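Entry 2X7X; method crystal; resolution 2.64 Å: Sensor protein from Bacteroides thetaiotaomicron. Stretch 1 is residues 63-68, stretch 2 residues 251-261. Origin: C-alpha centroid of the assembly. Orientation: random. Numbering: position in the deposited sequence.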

ATOM      1  N   VAL A  63      -2.595  12.405  35.425  1.00 55.11           N
ATOM      2  CA  VAL A  63      -2.392  12.661  33.995  1.00 54.29           C
ATOM      3  C   VAL A  63      -3.541  13.494  33.435  1.00 53.73           C
ATOM      4  O   VAL A  63      -4.667  13.446  33.940  1.00 53.73           O
ATOM      5  CB  VAL A  63      -2.220  11.351  33.154  1.00 54.35           C
ATOM      6  CG1 VAL A  63      -0.906  10.650  33.485  1.00 53.65           C
ATOM      7  CG2 VAL A  63      -3.413  10.405  33.349  1.00 54.56           C
ATOM      8  N   ASP A  64      -3.249  14.256  32.390  1.00 53.05           N
ATOM      9  CA  ASP A  64      -4.234  15.156  31.801  1.00 52.36           C
ATOM     10  C   ASP A  64      -5.294  14.424  30.969  1.00 51.72           C
ATOM     11  O   ASP A  64      -6.402  14.937  30.774  1.00 51.86           O
ATOM     12  CB  ASP A  64      -3.527  16.239  30.973  1.00 52.63           C
ATOM     13  CG  ASP A  64      -2.554  17.074  31.810  1.00 53.47           C
ATOM     14  OD1 ASP A  64      -3.010  17.762  32.753  1.00 53.78           O
ATOM     15  OD2 ASP A  64      -1.334  17.037  31.530  1.00 54.27           O
ATOM     16  N   LEU A  65      -4.947  13.228  30.486  1.00 50.68           N
ATOM     17  CA  LEU A  65      -5.837  12.417  29.653  1.00 49.44           C
ATOM     18  C   LEU A  65      -5.422  10.954  29.677  1.00 48.64           C
ATOM     19  O   LEU A  65      -4.234  10.626  29.769  1.00 48.55           O
ATOM     20  CB  LEU A  65      -5.875  12.937  28.208  1.00 49.50           C
ATOM     21  CG  LEU A  65      -6.981  12.423  27.269  1.00 49.52           C
ATOM     22  CD1 LEU A  65      -7.430  13.507  26.292  1.00 49.08           C
ATOM     23  CD2 LEU A  65      -6.572  11.167  26.513  1.00 48.57           C
ATOM     24  N   LEU A  66      -6.418  10.081  29.584  1.00 47.58           N
ATOM     25  CA  LEU A  66      -6.192   8.642  29.639  1.00 46.57           C
ATOM     26  C   LEU A  66      -6.673   7.929  28.376  1.00 45.28           C
ATOM     27  O   LEU A  66      -7.832   8.053  27.982  1.00 44.93           O
ATOM     28  CB  LEU A  66      -6.859   8.049  30.880  1.00 46.71           C
ATOM     29  CG  LEU A  66      -6.531   6.585  31.169  1.00 48.17           C
ATOM     30  CD1 LEU A  66      -6.307   6.361  32.654  1.00 49.47           C
ATOM     31  CD2 LEU A  66      -7.622   5.665  30.633  1.00 49.48           C
ATOM     32  N   ILE A  67      -5.760   7.192  27.751  1.00 44.03           N
ATOM     33  CA  ILE A  67      -6.082   6.317  26.627  1.00 42.91           C
ATOM     34  C   ILE A  67      -6.003   4.872  27.103  1.00 41.88           C
ATOM     35  O   ILE A  67      -4.948   4.409  27.542  1.00 41.78           O
ATOM     36  CB  ILE A  67      -5.133   6.538  25.415  1.00 42.96           C
ATOM     37  CG1 ILE A  67      -5.318   7.930  24.818  1.00 42.79           C
ATOM     38  CG2 ILE A  67      -5.403   5.517  24.317  1.00 43.28           C
ATOM     39  CD1 ILE A  67      -4.129   8.385  24.003  1.00 42.35           C
ATOM     40  N   ILE A  68      -7.124   4.165  27.019  1.00 40.71           N
ATOM     41  CA  ILE A  68      -7.170   2.766  27.448  1.00 39.61           C
ATOM     42  C   ILE A  68      -7.811   1.827  26.424  1.00 38.63           C
ATOM     43  O   ILE A  68      -8.786   2.175  25.747  1.00 38.48           O
ATOM     44  CB  ILE A  68      -7.874   2.592  28.842  1.00 39.70           C
ATOM     45  CG1 ILE A  68      -7.807   1.135  29.304  1.00 40.04           C
ATOM     46  CG2 ILE A  68      -9.314   3.054  28.789  1.00 39.21           C
ATOM     47  CD1 ILE A  68      -8.387   0.874  30.659  1.00 41.50           C
ATOM     48  N   LYS A 251      -4.316   9.069  14.650  1.00 44.82           N
ATOM     49  CA  LYS A 251      -5.683   9.563  14.804  1.00 45.78           C
ATOM     50  C   LYS A 251      -6.138   9.485  16.261  1.00 46.08           C
ATOM     51  O   LYS A 251      -7.054  10.202  16.665  1.00 46.15           O
ATOM     52  CB  LYS A 251      -6.655   8.817  13.885  1.00 45.95           C
ATOM     53  CG  LYS A 251      -6.638   9.273  12.414  1.00 47.70           C
ATOM     54  CD  LYS A 251      -7.816   8.659  11.648  1.00 50.05           C
ATOM     55  CE  LYS A 251      -7.605   8.673  10.132  1.00 51.32           C
ATOM     56  NZ  LYS A 251      -7.844  10.021   9.558  1.00 52.10           N
ATOM     57  N   VAL A 252      -5.492   8.612  17.033  1.00 46.46           N
ATOM     58  CA  VAL A 252      -5.757   8.482  18.462  1.00 46.86           C
ATOM     59  C   VAL A 252      -5.243   9.715  19.178  1.00 47.26           C
ATOM     60  O   VAL A 252      -5.962  10.307  19.974  1.00 47.26           O
ATOM     61  CB  VAL A 252      -5.109   7.209  19.063  1.00 46.88           C
ATOM     62  CG1 VAL A 252      -5.123   7.242  20.584  1.00 46.86           C
ATOM     63  CG2 VAL A 252      -5.822   5.974  18.573  1.00 47.11           C
ATOM     64  N   LEU A 253      -4.007  10.111  18.886  1.00 47.94           N
ATOM     65  CA  LEU A 253      -3.441  11.303  19.497  1.00 48.56           C
ATOM     66  C   LEU A 253      -4.140  12.599  19.076  1.00 49.02           C
ATOM     67  O   LEU A 253      -4.335  13.486  19.909  1.00 49.13           O
ATOM     68  CB  LEU A 253      -1.943  11.409  19.251  1.00 48.61           C
ATOM     69  CG  LEU A 253      -1.286  12.384  20.245  1.00 48.92           C
ATOM     70  CD1 LEU A 253      -1.349  11.853  21.683  1.00 47.91           C
ATOM     71  CD2 LEU A 253       0.136  12.677  19.863  1.00 47.90           C
ATOM     72  N   GLN A 254      -4.512  12.707  17.803  1.00 49.40           N
ATOM     73  CA  GLN A 254      -5.242  13.875  17.327  1.00 50.27           C
ATOM     74  C   GLN A 254      -6.528  14.066  18.103  1.00 50.55           C
ATOM     75  O   GLN A 254      -6.961  15.196  18.339  1.00 50.85           O
ATOM     76  CB  GLN A 254      -5.553  13.764  15.839  1.00 50.51           C
ATOM     77  CG  GLN A 254      -4.697  14.658  14.961  1.00 51.97           C
ATOM     78  CD  GLN A 254      -4.020  13.880  13.845  1.00 53.77           C
ATOM     79  OE1 GLN A 254      -2.830  13.569  13.937  1.00 54.59           O
ATOM     80  NE2 GLN A 254      -4.778  13.537  12.800  1.00 52.97           N
ATOM     81  N   LEU A 255      -7.132  12.952  18.498  1.00 50.75           N
ATOM     82  CA  LEU A 255      -8.344  12.968  19.294  1.00 50.90           C
ATOM     83  C   LEU A 255      -8.019  13.489  20.691  1.00 51.22           C
ATOM     84  O   LEU A 255      -8.698  14.385  21.188  1.00 51.43           O
ATOM     85  CB  LEU A 255      -8.947  11.562  19.355  1.00 50.75           C
ATOM     86  CG  LEU A 255     -10.284  11.299  20.049  1.00 50.49           C
ATOM     87  CD1 LEU A 255     -11.423  12.117  19.440  1.00 49.37           C
ATOM     88  CD2 LEU A 255     -10.594   9.806  19.982  1.00 49.89           C
ATOM     89  N   ALA A 256      -6.976  12.936  21.307  1.00 51.31           N
ATOM     90  CA  ALA A 256      -6.498  13.408  22.600  1.00 51.74           C
ATOM     91  C   ALA A 256      -6.277  14.927  22.579  1.00 52.20           C
ATOM     92  O   ALA A 256      -6.810  15.648  23.428  1.00 52.53           O
ATOM     93  CB  ALA A 256      -5.221  12.675  23.005  1.00 51.27           C
ATOM     94  N   MET A 257      -5.524  15.403  21.591  1.00 52.45           N
ATOM     95  CA  MET A 257      -5.227  16.829  21.452  1.00 52.85           C
ATOM     96  C   MET A 257      -6.451  17.725  21.248  1.00 52.94           C
ATOM     97  O   MET A 257      -6.549  18.783  21.867  1.00 52.98           O
ATOM     98  CB  MET A 257      -4.206  17.061  20.339  1.00 53.05           C
ATOM     99  CG  MET A 257      -2.807  16.597  20.710  1.00 53.40           C
ATOM    100  SD  MET A 257      -2.546  16.688  22.486  1.00 54.76           S
ATOM    101  CE  MET A 257      -0.847  17.237  22.580  1.00 54.42           C
ATOM    102  N   ASP A 258      -7.377  17.301  20.392  1.00 52.90           N
ATOM    103  CA  ASP A 258      -8.634  18.026  20.211  1.00 52.81           C
ATOM    104  C   ASP A 258      -9.382  18.214  21.530  1.00 52.70           C
ATOM    105  O   ASP A 258      -9.916  19.294  21.794  1.00 52.93           O
ATOM    106  CB  ASP A 258      -9.529  17.329  19.178  1.00 52.92           C
ATOM    107  CG  ASP A 258      -8.932  17.351  17.779  1.00 53.30           C
ATOM    108  OD1 ASP A 258      -7.894  18.018  17.573  1.00 53.40           O
ATOM    109  OD2 ASP A 258      -9.495  16.691  16.882  1.00 53.77           O
ATOM    110  N   ILE A 259      -9.402  17.173  22.358  1.00 52.40           N
ATOM    111  CA  ILE A 259     -10.115  17.203  23.632  1.00 51.99           C
ATOM    112  C   ILE A 259      -9.409  18.110  24.628  1.00 52.10           C
ATOM    113  O   ILE A 259     -10.040  18.986  25.231  1.00 51.86           O
ATOM    114  CB  ILE A 259     -10.294  15.784  24.213  1.00 51.92           C
ATOM    115  CG1 ILE A 259     -11.330  15.012  23.387  1.00 51.35           C
ATOM    116  CG2 ILE A 259     -10.690  15.836  25.693  1.00 51.43           C
ATOM    117  CD1 ILE A 259     -11.324  13.527  23.624  1.00 51.08           C
ATOM    118  N   LEU A 260      -8.106  17.903  24.790  1.00 52.26           N
ATOM    119  CA  LEU A 260      -7.303  18.721  25.694  1.00 52.66           C
ATOM    120  C   LEU A 260      -7.309  20.206  25.308  1.00 53.26           C
ATOM    121  O   LEU A 260      -7.525  21.063  26.158  1.00 53.54           O
ATOM    122  CB  LEU A 260      -5.866  18.204  25.772  1.00 52.10           C
ATOM    123  CG  LEU A 260      -5.612  16.896  26.519  1.00 51.38           C
ATOM    124  CD1 LEU A 260      -4.152  16.499  26.359  1.00 50.37           C
ATOM    125  CD2 LEU A 260      -6.003  16.975  27.995  1.00 49.93           C
ATOM    126  N   GLU A 261      -7.095  20.497  24.026  1.00 53.82           N
ATOM    127  CA  GLU A 261      -7.055  21.871  23.527  1.00 54.51           C
ATOM    128  C   GLU A 261      -8.461  22.417  23.258  1.00 54.97           C
ATOM    129  O   GLU A 261      -8.644  23.370  22.493  1.00 54.83           O
ATOM    130  CB  GLU A 261      -6.209  21.943  22.253  1.00 54.53           C
ATOM    131  CG  GLU A 261      -4.750  21.537  22.436  1.00 55.45           C
ATOM    132  CD  GLU A 261      -3.956  21.577  21.133  1.00 57.34           C
ATOM    133  OE1 GLU A 261      -4.571  21.795  20.060  1.00 57.54           O
ATOM    134  OE2 GLU A 261      -2.714  21.387  21.185  1.00 58.07           O
TER

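A short strand lies against a helix here, and the two come from distant parts of one chain: no touching pair is closer than 185 residues in sequence. The strand, which includes Leu-66 to Ile-68, and the helix through Leu-260 run nearly antiparallel, with 153° between their N-to-C directions and axes 9.9 Å apart at closest approach. No hydrogen bond crosses between them. Most backbone bonds within the helix are i to i+4, those at Leu-255 N being weak; the contacts between the segments are mainly apolar packing, and 297 Å² is buried in total.

The strand sets the first rule, alternation. Leu-65 and Ile-67 point their CA-to-CB bonds toward the helix, while Leu-66 and Ile-68 are out of its reach. The helix meets these two side chains, and the CB of Asp-64, with residues on one face: Val-252, Ala-256, Ile-259 and Leu-260, the familiar three-and-four rhythm.

Lys-251, exposed, takes no part. One residue on, Val-252 points toward the strand and meets Ile-67, near the strand's C-terminal end: CG1 of Val-252 lies 3.7 Å from CD1 of Ile-67, methyl against methyl. Because the chains run in opposite senses, this early helical residue pairs with the later of the two inward strand residues. Leu-253 starts away from the strand, and although its end comes nearer, it stays out of contact. Gln-254 is beyond reach, and Leu-255 points sideways.

The CA atoms come nearest at Ala-256, 7.2 Å from the CA of Leu-65. Its side chain is a single methyl, and the room beside it is taken up by the leucine: CD1 of Leu-65 sits 4.0 Å from CB of Ala-256 and 3.6 Å from the O of Ala-256. That carbonyl is already engaged, accepting a hydrogen bond from the N of Leu-260 at 2.9 Å, so the methyl rests against a backbone whose polar need is met within the helix.

Met-257 points away and Asp-258 is out of reach, so the next turn of the face begins at Ile-259, whose CG2 is 4.1 Å from CD1 of Leu-65. Leu-260 follows, its CG 3.9 Å from that same CD1. One strand methyl thus touches three successive members of the helical face, and Leu-65 is the residue most covered by the opposing stretch, at 77 Å².

Leu-260 also reaches past the leucine to Asp-64. Its CD2 lies 3.5 Å from the O of Asp-64 and 3.9 Å from CB of Asp-64, contacts made by the backbone and the root of an acidic side chain. The CA-to-CB bond of Asp-64 points toward the helix but its end leads away, and OD2 is hydrogen-bonded elsewhere in the structure; OD1 and OD2 of Asp-64 lie 5.7 and 5.9 Å from CD2 of Leu-260. At Glu-261 the backbone leaves helical geometry, although its N still bonds to the O of Met-257 at 2.8 Å, and the contact has ended.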